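Long-range contact in endolysin (Clostridium phage phictp1, PDB 5A6S), which probably binds the clostridial cell wall through this C-terminal domain, targeting the phage lytic enzyme to the bacterial envelope during host lysis: residues 5-10 / 30-35. The protein carries 1 engineered substitution. Numbering follows the deposited sequence.
Sequences VVYNDG and NARKFD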
loop_
_atom_site.group_PDB
_atom_site.type_symbol
_atom_site.label_atom_id
_atom_site.label_comp_id
_atom_site.label_asym_id
_atom_site.label_seq_id
_atom_site.Cartn_x
_atom_site.Cartn_y
_atom_site.Cartn_z
ATOM N N VAL B 5 -1.725 -11.991 7.839
ATOM C CA VAL B 5 -1.641 -10.607 8.222
ATOM C C VAL B 5 -2.986 -9.924 8.066
ATOM O O VAL B 5 -3.566 -9.847 6.999
ATOM C CB VAL B 5 -0.562 -9.874 7.423
ATOM C CG1 VAL B 5 -0.329 -8.494 8.012
ATOM C CG2 VAL B 5 0.740 -10.661 7.428
ATOM N N VAL B 6 -3.438 -9.343 9.171
ATOM C CA VAL B 6 -4.698 -8.592 9.285
ATOM C C VAL B 6 -4.413 -7.083 9.340
ATOM O O VAL B 6 -3.458 -6.609 9.991
ATOM C CB VAL B 6 -5.482 -8.947 10.592
ATOM C CG1 VAL B 6 -6.923 -8.443 10.521
ATOM C CG2 VAL B 6 -5.522 -10.427 10.816
ATOM N N TYR B 7 -5.231 -6.353 8.627
ATOM C CA TYR B 7 -5.189 -4.891 8.547
ATOM C C TYR B 7 -6.626 -4.351 8.628
ATOM O O TYR B 7 -7.569 -5.038 8.258
ATOM C CB TYR B 7 -4.528 -4.460 7.245
ATOM C CG TYR B 7 -5.282 -4.909 6.060
ATOM C CD1 TYR B 7 -6.300 -4.148 5.532
ATOM C CD2 TYR B 7 -5.050 -6.154 5.487
ATOM C CE1 TYR B 7 -6.985 -4.581 4.444
ATOM C CE2 TYR B 7 -5.745 -6.590 4.410
ATOM C CZ TYR B 7 -6.703 -5.837 3.886
ATOM O OH TYR B 7 -7.405 -6.294 2.842
ATOM N N ASN B 8 -6.755 -3.108 9.099
ATOM C CA ASN B 8 -7.983 -2.343 8.895
ATOM C C ASN B 8 -7.889 -1.498 7.612
ATOM O O ASN B 8 -6.784 -1.115 7.192
ATOM C CB ASN B 8 -8.200 -1.426 10.118
ATOM C CG ASN B 8 -8.397 -2.222 11.392
ATOM O OD1 ASN B 8 -9.463 -2.824 11.623
ATOM N ND2 ASN B 8 -7.394 -2.253 12.189
ATOM N N ASP B 9 -9.023 -1.243 6.980
ATOM C CA ASP B 9 -9.105 -0.341 5.814
ATOM C C ASP B 9 -8.180 0.837 5.980
ATOM O O ASP B 9 -8.179 1.495 7.036
ATOM C CB ASP B 9 -10.487 0.289 5.745
ATOM C CG ASP B 9 -11.540 -0.565 5.131
ATOM O OD1 ASP B 9 -11.309 -1.593 4.454
ATOM O OD2 ASP B 9 -12.699 -0.122 5.288
ATOM N N GLY B 10 -7.489 1.216 4.938
ATOM C CA GLY B 10 -6.760 2.465 4.948
ATOM C C GLY B 10 -5.256 2.245 4.813
ATOM O O GLY B 10 -4.794 1.219 4.193
ATOM N N ASN B 30 -9.569 -7.046 8.360
ATOM C CA ASN B 30 -10.222 -7.136 9.684
ATOM C C ASN B 30 -11.741 -7.058 9.720
ATOM O O ASN B 30 -12.327 -7.649 10.618
ATOM C CB ASN B 30 -9.668 -6.060 10.640
ATOM C CG ASN B 30 -9.880 -6.411 12.168
ATOM O OD1 ASN B 30 -9.949 -7.576 12.605
ATOM N ND2 ASN B 30 -9.929 -5.375 12.963
ATOM N N ALA B 31 -12.375 -6.410 8.763
ATOM C CA ALA B 31 -13.847 -6.382 8.683
ATOM C C ALA B 31 -14.466 -7.713 8.263
ATOM O O ALA B 31 -15.666 -7.927 8.442
ATOM C CB ALA B 31 -14.306 -5.279 7.750
ATOM N N ARG B 32 -13.651 -8.661 7.783
ATOM C CA ARG B 32 -14.156 -9.879 7.288
ATOM C C ARG B 32 -14.312 -10.860 8.440
ATOM O O ARG B 32 -13.407 -11.053 9.242
ATOM C CB ARG B 32 -13.241 -10.486 6.195
ATOM C CG ARG B 32 -13.265 -9.703 4.904
ATOM C CD ARG B 32 -12.069 -10.136 4.001
ATOM N NE ARG B 32 -11.907 -9.206 2.963
ATOM C CZ ARG B 32 -10.754 -8.999 2.339
ATOM N NH1 ARG B 32 -9.691 -9.737 2.599
ATOM N NH2 ARG B 32 -10.691 -8.055 1.449
ATOM N N LYS B 33 -15.490 -11.467 8.509
ATOM C CA LYS B 33 -15.794 -12.403 9.607
ATOM C C LYS B 33 -15.145 -13.772 9.276
ATOM O O LYS B 33 -15.611 -14.503 8.426
ATOM C CB LYS B 33 -17.303 -12.510 9.785
ATOM C CG LYS B 33 -17.700 -13.131 11.115
ATOM C CD LYS B 33 -19.168 -13.607 11.107
ATOM C CE LYS B 33 -19.307 -15.105 10.778
ATOM N NZ LYS B 33 -19.005 -15.957 11.968
ATOM N N PHE B 34 -14.097 -14.106 9.989
ATOM C CA PHE B 34 -13.218 -15.205 9.600
ATOM C C PHE B 34 -12.835 -16.009 10.821
ATOM O O PHE B 34 -12.649 -15.478 11.928
ATOM C CB PHE B 34 -12.004 -14.584 8.906
ATOM C CG PHE B 34 -10.918 -15.556 8.500
ATOM C CD1 PHE B 34 -11.020 -16.277 7.347
ATOM C CD2 PHE B 34 -9.813 -15.690 9.269
ATOM C CE1 PHE B 34 -10.018 -17.188 6.989
ATOM C CE2 PHE B 34 -8.789 -16.557 8.914
ATOM C CZ PHE B 34 -8.898 -17.305 7.767
ATOM N N ASP B 35 -12.616 -17.299 10.594
ATOM C CA ASP B 35 -12.135 -18.249 11.616
ATOM C C ASP B 35 -10.618 -18.327 11.645
ATOM O O ASP B 35 -9.993 -18.945 10.797
ATOM C CB ASP B 35 -12.773 -19.650 11.366
ATOM C CG ASP B 35 -12.199 -20.739 12.247
ATOM O OD1 ASP B 35 -11.510 -20.418 13.234
ATOM O OD2 ASP B 35 -12.389 -21.950 11.886
HETATM O O HOH W 1 -7.059 -8.684 1.723
#
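At the carboxyl end of the parallel sheet in this cell-wall-binding domain, strand 3-7 meets the loop that leaves strand 27-29, outermost of the sheet within this chain. The backbone pairing of the two strands, in which Tyr7 also bonds Ile28, runs one step further: Asn30 N donates to Tyr7 O at 2.8 Å, nearly straight at 165° and in the carbonyl plane. The Asn30 side chain, its CG anti to the backbone N (chi1 -158°), lies alongside that of Asn8, pointing the same way, with the amide planes 72° apart. Asn30 ND2 reaches Asn8 OD1 at 2.9 Å, approaching from above the carbonyl plane, and also donates to Gln51 O, so one NH2 group ties Asn8 to the loop carrying Gln51. Val6 CG1 packs against Asn30 CB at 3.6 Å, crossing it obliquely. Tyr7, CG in the crowded position between N and C, starts away from the loop, but a water in its ring plane joins Tyr7 OH (2.7 Å) to Arg32 NH1 (3.0 Å). Arg32 NE and NH2 pair with an acidic side chain on the chain of another protein. Strand 3-7, helix 11-23 and strand 27-29 form a beta-alpha-beta crossover with adjacent parallel strands, whose pairing this contact continues.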